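Local coordinates for DNA translocase coupling protein (Clostridium perfringens, PDB 6O1W) that probably acts as the ATP-driven coupling protein of conjugation, binding DNA and ATP to move plasmid DNA, as in FtsK/SpoIIIE translocases, at residues 10-15 with 43-48; 20-23 with 27-30; 54-59 with 72-77; 279-284 with 300-305. One frame throughout, in Å; residues are numbered along the deposited sequence.

Contact 1 of 4, residues 10-15 with 43-48. With BGC (beta-D-glucopyranose), chain D.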
loop_
_atom_site.group_PDB
_atom_site.type_symbol
_atom_site.label_atom_id
_atom_site.label_comp_id
_atom_site.label_asym_id
_atom_site.label_seq_id
_atom_site.Cartn_x
_atom_site.Cartn_y
_atom_site.Cartn_z
ATOM N N ALA A 10 -37.666 3.527 3.291
ATOM C CA ALA A 10 -38.482 4.725 3.504
ATOM C C ALA A 10 -37.742 5.965 3.028
ATOM O O ALA A 10 -38.346 6.814 2.391
ATOM C CB ALA A 10 -38.827 4.868 4.978
ATOM N N GLU A 11 -36.422 6.030 3.304
ATOM C CA GLU A 11 -35.535 7.121 2.925
ATOM C C GLU A 11 -35.374 7.180 1.409
ATOM O O GLU A 11 -35.470 8.260 0.858
ATOM C CB GLU A 11 -34.175 6.976 3.628
ATOM C CG GLU A 11 -33.211 8.140 3.400
ATOM C CD GLU A 11 -31.728 7.814 3.286
ATOM O OE1 GLU A 11 -31.315 6.703 3.690
ATOM O OE2 GLU A 11 -30.976 8.689 2.796
ATOM N N TYR A 12 -35.150 6.032 0.732
ATOM C CA TYR A 12 -34.991 6.018 -0.732
ATOM C C TYR A 12 -36.270 6.409 -1.421
ATOM O O TYR A 12 -36.241 7.241 -2.330
ATOM C CB TYR A 12 -34.527 4.647 -1.241
ATOM C CG TYR A 12 -33.094 4.316 -0.906
ATOM C CD1 TYR A 12 -32.186 5.314 -0.563
ATOM C CD2 TYR A 12 -32.641 3.005 -0.928
ATOM C CE1 TYR A 12 -30.867 5.013 -0.242
ATOM C CE2 TYR A 12 -31.321 2.696 -0.633
ATOM C CZ TYR A 12 -30.435 3.701 -0.295
ATOM O OH TYR A 12 -29.145 3.366 0.018
ATOM N N ARG A 13 -37.403 5.855 -0.945
ATOM C CA ARG A 13 -38.713 6.120 -1.519
ATOM C C ARG A 13 -39.003 7.625 -1.541
ATOM O O ARG A 13 -39.288 8.175 -2.610
ATOM C CB ARG A 13 -39.810 5.289 -0.819
ATOM C CG ARG A 13 -41.228 5.636 -1.291
ATOM C CD ARG A 13 -42.285 4.612 -0.891
ATOM N NE ARG A 13 -43.295 4.528 -1.946
ATOM C CZ ARG A 13 -44.156 3.530 -2.111
ATOM N NH1 ARG A 13 -44.149 2.496 -1.286
ATOM N NH2 ARG A 13 -45.024 3.554 -3.114
ATOM N N LEU A 14 -38.845 8.287 -0.386
ATOM C CA LEU A 14 -39.043 9.722 -0.225
ATOM C C LEU A 14 -38.121 10.529 -1.158
ATOM O O LEU A 14 -38.580 11.466 -1.816
ATOM C CB LEU A 14 -38.812 10.127 1.246
ATOM C CG LEU A 14 -38.947 11.626 1.587
ATOM C CD1 LEU A 14 -40.365 12.122 1.372
ATOM C CD2 LEU A 14 -38.460 11.910 2.990
ATOM N N ALA A 15 -36.854 10.139 -1.239
ATOM C CA ALA A 15 -35.880 10.814 -2.090
ATOM C C ALA A 15 -36.306 10.737 -3.559
ATOM O O ALA A 15 -36.322 11.759 -4.241
ATOM C CB ALA A 15 -34.486 10.209 -1.882
ATOM N N ASP A 43 -20.100 0.758 -0.781
ATOM C CA ASP A 43 -21.390 0.074 -0.855
ATOM C C ASP A 43 -21.773 -0.283 -2.280
ATOM O O ASP A 43 -21.418 0.424 -3.206
ATOM C CB ASP A 43 -22.507 0.971 -0.257
ATOM C CG ASP A 43 -22.225 1.491 1.150
ATOM O OD1 ASP A 43 -22.118 0.668 2.078
ATOM O OD2 ASP A 43 -22.114 2.720 1.318
ATOM N N GLU A 44 -22.538 -1.351 -2.443
ATOM C CA GLU A 44 -23.093 -1.797 -3.711
ATOM C C GLU A 44 -24.614 -1.739 -3.523
ATOM O O GLU A 44 -25.174 -2.480 -2.698
ATOM C CB GLU A 44 -22.608 -3.215 -4.060
ATOM C CG GLU A 44 -23.027 -3.683 -5.442
ATOM C CD GLU A 44 -22.985 -5.191 -5.620
ATOM O OE1 GLU A 44 -23.864 -5.884 -5.055
ATOM O OE2 GLU A 44 -22.078 -5.681 -6.330
ATOM N N ILE A 45 -25.255 -0.764 -4.197
ATOM C CA ILE A 45 -26.691 -0.564 -4.098
ATOM C C ILE A 45 -27.319 -0.978 -5.406
ATOM O O ILE A 45 -26.969 -0.441 -6.459
ATOM C CB ILE A 45 -27.105 0.864 -3.670
ATOM C CG1 ILE A 45 -26.132 1.472 -2.623
ATOM C CG2 ILE A 45 -28.539 0.856 -3.146
ATOM C CD1 ILE A 45 -26.240 3.049 -2.520
ATOM N N THR A 46 -28.231 -1.955 -5.340
ATOM C CA THR A 46 -28.882 -2.483 -6.526
ATOM C C THR A 46 -30.321 -2.050 -6.533
ATOM O O THR A 46 -31.046 -2.288 -5.568
ATOM C CB THR A 46 -28.713 -4.014 -6.575
ATOM O OG1 THR A 46 -27.333 -4.313 -6.429
ATOM C CG2 THR A 46 -29.240 -4.621 -7.856
ATOM N N PHE A 47 -30.745 -1.440 -7.652
ATOM C CA PHE A 47 -32.110 -0.970 -7.855
ATOM C C PHE A 47 -32.738 -1.596 -9.073
ATOM O O PHE A 47 -32.079 -1.795 -10.100
ATOM C CB PHE A 47 -32.154 0.567 -8.007
ATOM C CG PHE A 47 -31.889 1.355 -6.743
ATOM C CD1 PHE A 47 -32.865 1.459 -5.746
ATOM C CD2 PHE A 47 -30.704 2.050 -6.576
ATOM C CE1 PHE A 47 -32.637 2.218 -4.600
ATOM C CE2 PHE A 47 -30.479 2.818 -5.431
ATOM C CZ PHE A 47 -31.436 2.879 -4.443
ATOM N N GLU A 48 -34.043 -1.832 -8.976
ATOM C CA GLU A 48 -34.837 -2.296 -10.081
ATOM C C GLU A 48 -35.829 -1.208 -10.468
ATOM O O GLU A 48 -36.574 -0.709 -9.611
ATOM C CB GLU A 48 -35.559 -3.595 -9.760
ATOM C CG GLU A 48 -36.119 -4.228 -11.023
ATOM C CD GLU A 48 -37.069 -5.388 -10.813
ATOM O OE1 GLU A 48 -37.250 -5.819 -9.651
ATOM O OE2 GLU A 48 -37.639 -5.864 -11.822
HETATM C C2 BGC D . -17.495 -5.768 -4.905
HETATM C C3 BGC D . -16.956 -6.331 -3.591
HETATM C C4 BGC D . -17.432 -5.497 -2.406
HETATM C C5 BGC D . -18.950 -5.321 -2.454
HETATM C C6 BGC D . -19.480 -4.379 -1.398
HETATM C C1 BGC D . -19.006 -5.577 -4.834
HETATM O O1 BGC D . -19.423 -4.946 -5.996
HETATM O O2 BGC D . -17.202 -6.635 -5.995
HETATM O O3 BGC D . -15.531 -6.336 -3.623
HETATM O O4 BGC D . -17.038 -6.087 -1.169
HETATM O O5 BGC D . -19.331 -4.757 -3.717
HETATM O O6 BGC D . -19.060 -3.039 -1.637
#

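Contact 2 of 4, residues 20-23 with 27-30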
loop_
_atom_site.group_PDB
_atom_site.type_symbol
_atom_site.label_atom_id
_atom_site.label_comp_id
_atom_site.label_asym_id
_atom_site.label_seq_id
_atom_site.Cartn_x
_atom_site.Cartn_y
_atom_site.Cartn_z
ATOM N N ASN A 20 -39.619 12.952 -8.508
ATOM C CA ASN A 20 -40.535 12.296 -9.463
ATOM C C ASN A 20 -39.687 11.399 -10.390
ATOM O O ASN A 20 -39.797 11.445 -11.618
ATOM C CB ASN A 20 -41.441 13.280 -10.247
ATOM C CG ASN A 20 -42.549 12.567 -11.009
ATOM O OD1 ASN A 20 -42.685 12.704 -12.231
ATOM N ND2 ASN A 20 -43.341 11.757 -10.313
ATOM N N PHE A 21 -38.755 10.653 -9.773
ATOM C CA PHE A 21 -37.848 9.779 -10.489
ATOM C C PHE A 21 -38.540 8.424 -10.657
ATOM O O PHE A 21 -38.282 7.491 -9.905
ATOM C CB PHE A 21 -36.520 9.695 -9.734
ATOM C CG PHE A 21 -35.373 9.094 -10.494
ATOM C CD1 PHE A 21 -34.790 9.774 -11.560
ATOM C CD2 PHE A 21 -34.809 7.889 -10.095
ATOM C CE1 PHE A 21 -33.673 9.246 -12.224
ATOM C CE2 PHE A 21 -33.728 7.345 -10.791
ATOM C CZ PHE A 21 -33.156 8.042 -11.839
ATOM N N VAL A 22 -39.446 8.346 -11.647
ATOM C CA VAL A 22 -40.288 7.153 -11.928
ATOM C C VAL A 22 -40.135 6.666 -13.376
ATOM O O VAL A 22 -39.899 7.486 -14.263
ATOM C CB VAL A 22 -41.795 7.393 -11.590
ATOM C CG1 VAL A 22 -42.005 7.730 -10.111
ATOM C CG2 VAL A 22 -42.418 8.468 -12.480
ATOM N N GLY A 23 -40.293 5.356 -13.595
ATOM C CA GLY A 23 -40.232 4.753 -14.924
ATOM C C GLY A 23 -41.564 4.868 -15.645
ATOM O O GLY A 23 -42.494 5.483 -15.111
ATOM N N LYS A 27 -43.423 3.806 -11.300
ATOM C CA LYS A 27 -42.854 3.373 -10.025
ATOM C C LYS A 27 -41.486 3.976 -9.794
ATOM O O LYS A 27 -40.710 4.146 -10.743
ATOM C CB LYS A 27 -42.792 1.847 -9.932
ATOM C CG LYS A 27 -44.183 1.230 -9.872
ATOM C CD LYS A 27 -44.159 -0.265 -9.655
ATOM C CE LYS A 27 -45.552 -0.847 -9.738
ATOM N NZ LYS A 27 -46.434 -0.367 -8.642
ATOM N N THR A 28 -41.181 4.287 -8.527
ATOM C CA THR A 28 -39.861 4.789 -8.141
ATOM C C THR A 28 -38.971 3.530 -8.044
ATOM O O THR A 28 -39.508 2.436 -7.874
ATOM C CB THR A 28 -39.895 5.512 -6.790
ATOM O OG1 THR A 28 -40.431 4.632 -5.811
ATOM C CG2 THR A 28 -40.639 6.827 -6.829
ATOM N N PRO A 29 -37.632 3.652 -8.154
ATOM C CA PRO A 29 -36.773 2.454 -8.100
ATOM C C PRO A 29 -36.974 1.610 -6.849
ATOM O O PRO A 29 -37.285 2.128 -5.776
ATOM C CB PRO A 29 -35.371 3.035 -8.166
ATOM C CG PRO A 29 -35.558 4.315 -8.945
ATOM C CD PRO A 29 -36.835 4.865 -8.426
ATOM N N ILE A 30 -36.853 0.295 -7.026
ATOM C CA ILE A 30 -37.006 -0.709 -5.987
ATOM C C ILE A 30 -35.620 -1.128 -5.494
ATOM O O ILE A 30 -34.837 -1.646 -6.284
ATOM C CB ILE A 30 -37.761 -1.945 -6.574
ATOM C CG1 ILE A 30 -39.130 -1.578 -7.221
ATOM C CG2 ILE A 30 -37.911 -3.075 -5.542
ATOM C CD1 ILE A 30 -40.178 -0.910 -6.299
#

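Contact 3 of 4, residues 54-59 with 72-77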
loop_
_atom_site.group_PDB
_atom_site.type_symbol
_atom_site.label_atom_id
_atom_site.label_comp_id
_atom_site.label_asym_id
_atom_site.label_seq_id
_atom_site.Cartn_x
_atom_site.Cartn_y
_atom_site.Cartn_z
ATOM N N GLU A 54 -28.817 5.875 -18.822
ATOM C CA GLU A 54 -28.397 7.215 -19.236
ATOM C C GLU A 54 -29.155 8.291 -18.452
ATOM O O GLU A 54 -28.561 9.317 -18.122
ATOM C CB GLU A 54 -28.448 7.421 -20.768
ATOM C CG GLU A 54 -29.515 6.622 -21.507
ATOM C CD GLU A 54 -29.184 5.171 -21.807
ATOM O OE1 GLU A 54 -28.170 4.909 -22.494
ATOM O OE2 GLU A 54 -29.949 4.291 -21.353
ATOM N N THR A 55 -30.417 8.016 -18.075
ATOM C CA THR A 55 -31.176 8.918 -17.209
ATOM C C THR A 55 -30.608 8.880 -15.751
ATOM O O THR A 55 -30.359 9.942 -15.186
ATOM C CB THR A 55 -32.667 8.673 -17.320
ATOM O OG1 THR A 55 -33.030 8.905 -18.680
ATOM C CG2 THR A 55 -33.483 9.618 -16.412
ATOM N N TRP A 56 -30.299 7.672 -15.201
ATOM C CA TRP A 56 -29.662 7.549 -13.882
ATOM C C TRP A 56 -28.351 8.346 -13.898
ATOM O O TRP A 56 -28.033 9.022 -12.913
ATOM C CB TRP A 56 -29.319 6.071 -13.540
ATOM C CG TRP A 56 -30.485 5.237 -13.080
ATOM C CD1 TRP A 56 -31.388 4.584 -13.865
ATOM C CD2 TRP A 56 -30.840 4.933 -11.720
ATOM N NE1 TRP A 56 -32.270 3.867 -13.082
ATOM C CE2 TRP A 56 -31.975 4.084 -11.763
ATOM C CE3 TRP A 56 -30.351 5.351 -10.465
ATOM C CZ2 TRP A 56 -32.595 3.602 -10.603
ATOM C CZ3 TRP A 56 -30.981 4.896 -9.317
ATOM C CH2 TRP A 56 -32.092 4.032 -9.390
ATOM N N LYS A 57 -27.582 8.256 -15.014
ATOM C CA LYS A 57 -26.291 8.946 -15.116
ATOM C C LYS A 57 -26.454 10.461 -15.116
ATOM O O LYS A 57 -25.680 11.153 -14.458
ATOM C CB LYS A 57 -25.474 8.429 -16.302
ATOM C CG LYS A 57 -24.910 7.028 -15.981
ATOM C CD LYS A 57 -24.020 6.447 -17.065
ATOM C CE LYS A 57 -23.495 5.106 -16.618
ATOM N NZ LYS A 57 -22.443 4.578 -17.519
ATOM N N SER A 58 -27.519 10.961 -15.761
ATOM C CA SER A 58 -27.840 12.390 -15.758
ATOM C C SER A 58 -28.220 12.861 -14.344
ATOM O O SER A 58 -28.022 14.032 -13.987
ATOM C CB SER A 58 -28.998 12.661 -16.705
ATOM O OG SER A 58 -28.484 12.597 -18.022
ATOM N N TYR A 59 -28.768 11.930 -13.542
ATOM C CA TYR A 59 -29.195 12.260 -12.200
ATOM C C TYR A 59 -28.132 12.098 -11.159
ATOM O O TYR A 59 -28.449 12.369 -10.020
ATOM C CB TYR A 59 -30.441 11.457 -11.833
ATOM C CG TYR A 59 -31.718 12.181 -12.179
ATOM C CD1 TYR A 59 -32.210 12.189 -13.483
ATOM C CD2 TYR A 59 -32.444 12.856 -11.202
ATOM C CE1 TYR A 59 -33.419 12.802 -13.794
ATOM C CE2 TYR A 59 -33.622 13.540 -11.518
ATOM C CZ TYR A 59 -34.109 13.502 -12.814
ATOM O OH TYR A 59 -35.297 14.123 -13.107
ATOM N N ILE A 72 -19.275 6.377 -7.059
ATOM C CA ILE A 72 -18.058 5.994 -7.751
ATOM C C ILE A 72 -18.442 5.650 -9.182
ATOM O O ILE A 72 -17.786 6.129 -10.098
ATOM C CB ILE A 72 -17.320 4.838 -7.030
ATOM C CG1 ILE A 72 -16.816 5.295 -5.648
ATOM C CG2 ILE A 72 -16.174 4.291 -7.902
ATOM C CD1 ILE A 72 -16.459 4.089 -4.619
ATOM N N SER A 73 -19.491 4.808 -9.368
ATOM C CA SER A 73 -19.979 4.396 -10.685
ATOM C C SER A 73 -21.425 3.927 -10.625
ATOM O O SER A 73 -21.934 3.583 -9.553
ATOM C CB SER A 73 -19.133 3.250 -11.257
ATOM O OG SER A 73 -19.256 2.069 -10.476
ATOM N N ILE A 74 -22.076 3.923 -11.800
ATOM C CA ILE A 74 -23.405 3.354 -12.016
ATOM C C ILE A 74 -23.253 2.427 -13.207
ATOM O O ILE A 74 -22.707 2.839 -14.228
ATOM C CB ILE A 74 -24.572 4.368 -12.176
ATOM C CG1 ILE A 74 -24.591 5.387 -11.016
ATOM C CG2 ILE A 74 -25.913 3.627 -12.254
ATOM C CD1 ILE A 74 -25.974 6.216 -10.785
ATOM N N GLU A 75 -23.656 1.167 -13.062
ATOM C CA GLU A 75 -23.608 0.190 -14.159
ATOM C C GLU A 75 -24.928 -0.551 -14.325
ATOM O O GLU A 75 -25.656 -0.749 -13.350
ATOM C CB GLU A 75 -22.423 -0.793 -14.005
ATOM C CG GLU A 75 -22.551 -1.812 -12.880
ATOM C CD GLU A 75 -21.390 -2.778 -12.712
ATOM O OE1 GLU A 75 -20.547 -2.545 -11.813
ATOM O OE2 GLU A 75 -21.335 -3.779 -13.463
ATOM N N GLN A 76 -25.223 -0.985 -15.555
ATOM C CA GLN A 76 -26.392 -1.798 -15.847
ATOM C C GLN A 76 -26.078 -3.213 -15.336
ATOM O O GLN A 76 -24.948 -3.679 -15.488
ATOM C CB GLN A 76 -26.665 -1.823 -17.364
ATOM C CG GLN A 76 -28.084 -2.280 -17.731
ATOM C CD GLN A 76 -29.075 -1.142 -17.719
ATOM O OE1 GLN A 76 -29.812 -0.925 -16.749
ATOM N NE2 GLN A 76 -29.128 -0.395 -18.803
ATOM N N GLY A 77 -27.047 -3.847 -14.685
ATOM C CA GLY A 77 -26.912 -5.204 -14.166
ATOM C C GLY A 77 -27.276 -6.238 -15.216
ATOM O O GLY A 77 -27.078 -5.990 -16.415
#

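Contact 4 of 4, residues 279-284 with 300-305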
loop_
_atom_site.group_PDB
_atom_site.type_symbol
_atom_site.label_atom_id
_atom_site.label_comp_id
_atom_site.label_asym_id
_atom_site.label_seq_id
_atom_site.Cartn_x
_atom_site.Cartn_y
_atom_site.Cartn_z
ATOM N N GLN A 279 5.113 -2.387 -9.743
ATOM C CA GLN A 279 4.251 -1.655 -10.671
ATOM C C GLN A 279 3.156 -2.536 -11.333
ATOM O O GLN A 279 2.014 -2.081 -11.547
ATOM C CB GLN A 279 5.096 -0.973 -11.743
ATOM C CG GLN A 279 4.314 0.054 -12.532
ATOM C CD GLN A 279 5.052 0.391 -13.779
ATOM O OE1 GLN A 279 4.749 -0.131 -14.860
ATOM N NE2 GLN A 279 6.052 1.249 -13.645
ATOM N N ARG A 280 3.535 -3.760 -11.692
ATOM C CA ARG A 280 2.690 -4.684 -12.419
ATOM C C ARG A 280 2.656 -6.018 -11.670
ATOM O O ARG A 280 3.599 -6.805 -11.790
ATOM C CB ARG A 280 3.270 -4.855 -13.850
ATOM C CG ARG A 280 2.255 -5.280 -14.907
ATOM C CD ARG A 280 2.917 -5.720 -16.215
ATOM N NE ARG A 280 3.964 -6.718 -15.997
ATOM C CZ ARG A 280 3.754 -8.022 -15.863
ATOM N NH1 ARG A 280 2.530 -8.522 -15.984
ATOM N NH2 ARG A 280 4.771 -8.844 -15.640
ATOM N N PRO A 281 1.617 -6.265 -10.833
ATOM C CA PRO A 281 1.550 -7.539 -10.099
ATOM C C PRO A 281 1.475 -8.706 -11.079
ATOM O O PRO A 281 0.776 -8.634 -12.078
ATOM C CB PRO A 281 0.270 -7.406 -9.269
ATOM C CG PRO A 281 0.015 -5.921 -9.220
ATOM C CD PRO A 281 0.431 -5.439 -10.552
ATOM N N ASP A 282 2.286 -9.720 -10.820
ATOM C CA ASP A 282 2.457 -10.919 -11.620
ATOM C C ASP A 282 2.872 -11.964 -10.616
ATOM O O ASP A 282 3.706 -11.656 -9.766
ATOM C CB ASP A 282 3.597 -10.652 -12.638
ATOM C CG ASP A 282 3.928 -11.748 -13.645
ATOM O OD1 ASP A 282 3.990 -12.938 -13.243
ATOM O OD2 ASP A 282 4.172 -11.414 -14.823
ATOM N N ALA A 283 2.307 -13.190 -10.688
ATOM C CA ALA A 283 2.639 -14.308 -9.780
ATOM C C ALA A 283 4.094 -14.750 -9.833
ATOM O O ALA A 283 4.580 -15.349 -8.876
ATOM C CB ALA A 283 1.730 -15.494 -10.029
ATOM N N LYS A 284 4.806 -14.436 -10.926
ATOM C CA LYS A 284 6.232 -14.766 -11.055
ATOM C C LYS A 284 7.085 -13.822 -10.230
ATOM O O LYS A 284 8.197 -14.195 -9.837
ATOM C CB LYS A 284 6.681 -14.686 -12.519
ATOM C CG LYS A 284 6.461 -15.967 -13.325
ATOM C CD LYS A 284 5.930 -15.689 -14.748
ATOM C CE LYS A 284 6.798 -14.808 -15.633
ATOM N NZ LYS A 284 5.985 -13.817 -16.395
ATOM N N GLY A 300 -2.755 0.030 -4.786
ATOM C CA GLY A 300 -3.430 1.078 -5.532
ATOM C C GLY A 300 -4.554 0.469 -6.347
ATOM O O GLY A 300 -4.819 -0.730 -6.268
ATOM N N ARG A 301 -5.225 1.294 -7.118
ATOM C CA ARG A 301 -6.339 0.863 -7.946
ATOM C C ARG A 301 -5.848 0.051 -9.146
ATOM O O ARG A 301 -4.949 0.487 -9.832
ATOM C CB ARG A 301 -7.130 2.097 -8.418
ATOM C CG ARG A 301 -8.375 1.696 -9.212
ATOM C CD ARG A 301 -9.271 2.878 -9.517
ATOM N NE ARG A 301 -10.496 2.424 -10.177
ATOM C CZ ARG A 301 -10.601 2.183 -11.480
ATOM N NH1 ARG A 301 -9.566 2.389 -12.288
ATOM N NH2 ARG A 301 -11.745 1.746 -11.987
ATOM N N PHE A 302 -6.419 -1.122 -9.371
ATOM C CA PHE A 302 -6.173 -1.951 -10.558
ATOM C C PHE A 302 -7.570 -2.417 -11.019
ATOM O O PHE A 302 -8.279 -3.054 -10.238
ATOM C CB PHE A 302 -5.302 -3.195 -10.239
ATOM C CG PHE A 302 -3.854 -2.915 -9.905
ATOM C CD1 PHE A 302 -2.936 -2.624 -10.910
ATOM C CD2 PHE A 302 -3.411 -2.935 -8.590
ATOM C CE1 PHE A 302 -1.595 -2.386 -10.606
ATOM C CE2 PHE A 302 -2.064 -2.706 -8.285
ATOM C CZ PHE A 302 -1.167 -2.434 -9.292
ATOM N N ALA A 303 -7.968 -2.090 -12.259
ATOM C CA ALA A 303 -9.268 -2.505 -12.812
ATOM C C ALA A 303 -9.348 -4.022 -13.003
ATOM O O ALA A 303 -10.432 -4.582 -12.927
ATOM C CB ALA A 303 -9.543 -1.788 -14.120
ATOM N N ASP A 304 -8.195 -4.688 -13.179
ATOM C CA ASP A 304 -8.098 -6.138 -13.349
ATOM C C ASP A 304 -8.139 -6.880 -11.997
ATOM O O ASP A 304 -7.313 -6.628 -11.113
ATOM C CB ASP A 304 -6.822 -6.489 -14.146
ATOM C CG ASP A 304 -6.651 -7.956 -14.537
ATOM O OD1 ASP A 304 -7.602 -8.752 -14.323
ATOM O OD2 ASP A 304 -5.564 -8.310 -15.059
ATOM N N SER A 305 -9.080 -7.829 -11.877
ATOM C CA SER A 305 -9.321 -8.687 -10.711
ATOM C C SER A 305 -8.117 -9.532 -10.308
ATOM O O SER A 305 -7.877 -9.693 -9.116
ATOM C CB SER A 305 -10.523 -9.600 -10.954
ATOM O OG SER A 305 -11.708 -9.027 -10.429
#

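Contact 1 of 4, residues 10-15 with 43-48
Tyr-12 and Phe-47 meet where helix 7-18 packs on one face of a four-stranded antiparallel sheet, in the smaller alpha/beta part of the chain. The tight side is aromatic. Phe-47 turns its edge onto the face of Tyr-12 in an offset edge-to-face pair, with ring centroids 5.3 Å apart and planes at 65°. The phenylalanine tip lies over the rim of the tyrosine ring, not over its middle. Phe-47 also meets Phe-16 and Trp-56, and Tyr-12 reaches Leu-67 of helix 60-67, so this side is buried. Ile-45, two residues back on strand 43-48, points the same way. Ile-45 CG2 approaches the tyrosine obliquely, 4.2 Å from Tyr-12 CE2. The Tyr-12 hydroxyl is hydrogen-bonded to Arg-8.

The other face of the strand is looser and more polar. Glu-44, Thr-46 and Glu-48 project there, partly exposed, and Glu-48 forms salt bridges with Lys-32 and Arg-81. Glu-44 has its CG anti to the backbone N (chi1 -174°) and an extended chain. This carries the carboxylate to a bound glucose, whose other hydrogen-bonding partners include Asp-37, Lys-318 and Asp-319. There, BGC O1 donates a hydrogen bond of 2.8 Å to Glu-44 OE2.

Contact 2 of 4, residues 20-23 with 27-30
Lys-27, Phe-21 and Val-22 have the most surface buried here, and each takes part in a different way. Lys-27 does so through its backbone. Its side chain starts away from residues 20-23, while its carbonyl faces them. Gly-23 N donates to Lys-27 O at 3.1 Å, and the bond is fairly straight at 159°. The donor is tilted from the carbonyl plane. The same oxygen, Lys-27 O, receives a CA-H...O contact from Val-22 CA at 3.3 Å, so two neighbouring groups converge on one acceptor.

Phe-21 is the centre of an inverse gamma turn, closed by a weak bond from Val-22 N to Asn-20 O. Phe-21 O lies 3.6 Å from Thr-28 CA in a second CA-H...O contact, and 3.3 Å from Pro-29 CD. The ring, with CG anti to the backbone N (chi1 -166°), lies beside the proline. Phe-21 CD2 comes within 3.8 Å of Pro-29 CG, an oblique approach. Trp-56 and Tyr-59 also pack against this ring.

Val-22 is at the more open margin. Its CG1 branch touches the methyl of Thr-28, with 3.7 Å from Val-22 CG1 to Thr-28 CG2.

Just upstream, Asn-20 ends helix 7-18 with positive phi in a Schellman motif. The whole is a compact helix-to-strand connection: helix cap, inverse gamma turn, and a short loop closed by one backbone bond before strand 30-36.

Contact 3 of 4, residues 54-59 with 72-77
Ile-74 points from strand 69-76 toward helix 53-58 and meets Trp-56 and Lys-57 there. From its CB the side chain forks. CG2 stands anti to the backbone N, and Ile-74 CG2 lies 4.4 Å from Trp-56 CB. The other branch comes slightly nearer. CG1 is anti to the carbonyl carbon (chi1 -52°), and the chain runs on nearly extended to CD1. Ile-74 CD1 is 4.1 Å from Trp-56 O and 4.3 Å from Trp-56 CB. It meets the indole only obliquely. The touch is light and falls at the root of the tryptophan, on its CB and backbone carbonyl. Ile-53 and Ile-60 also touch the Ile-74 side chain.

This is helix-on-sheet packing: a short helix lies against the edge strand of the four-stranded antiparallel sheet. At Ile-72 and Ser-73 the strand has a classic beta bulge opposite Lys-86. The Trp-56 indole carries the packing further inward, against Val-83 of the next strand and Leu-63 of helix 60-67, and its NE1 makes weak hydrogen bonds to Ile-51 O and Ser-49 OG.

Lys-57 bounds the exposed side. Its extended chain reaches across toward the strand backbone. Lys-57 CE lies 3.4 Å from Ile-74 O, while Lys-57 NZ stays 3.7 Å from the same oxygen, with no hydrogen bond between them.

Contact 4 of 4, residues 279-284 with 300-305
Pro-281 and Phe-302 form the apolar heart of this loop-to-loop contact, and their side chains approach from opposite directions. The interaction is CH-pi. Pro-281 CG sits over one face of the phenyl ring, 4.1 Å from its centroid and 29° off the ring normal. The neighbouring methylene lies over the ring tip, with Pro-281 CD 3.6 Å from Phe-302 CZ. CG of Phe-302 is anti to its carbonyl carbon (chi1 -70°), which swings the ring toward the proline.

A second contact is polar on one side only. Gln-279 O lies in the plane of the phenyl ring at its edge, 3.7 Å from Phe-302 CE1. No hydrogen bond joins the two segments.

The charged interactions stay within residues 279-284. Asp-282 OD2 takes Arg-280 NH2 in a salt bridge of 2.8 Å, and OD1 accepts the backbone N of Lys-284 at 2.9 Å, an Asx turn. Lys-284 NZ adds a weak bond to OD2. The network links residues on both sides of Pro-281 in the chain.

Gln-279 follows strand 272-278, and its side chain touches Thr-138 of the predicted ATP-binding P-loop. Phe-302 also borders that loop, close to Gly-136. Asp-304 is the N-cap of helix 305-312, its OD1 weakly bonded to Lys-306 N. The same helix packs on both apolar partners, Ile-310 and Val-311 against Pro-281 and Ala-307 against Phe-302.

Contacts 1, 2 and 3 belong to one small alpha/beta unit and touch each other. Contact 4 lies apart in the P-loop ATPase part, its centre about 27 Å from that of contact 3. Contacts 1 and 3 both set a helix on the same antiparallel sheet and are mostly buried, but ring-on-ring packing dominates the first and an aliphatic tip the second. Contact 2 is nested in the chain loop closed by contact 1. It is nearer the surface and depends more on backbone atoms. Pro-29, Phe-47 and Trp-56 join the three through side-chain packing. Contact 4, like contact 2, pairs a proline with a phenylalanine, but buried between loops beside the probable ATP site, here without nucleotide.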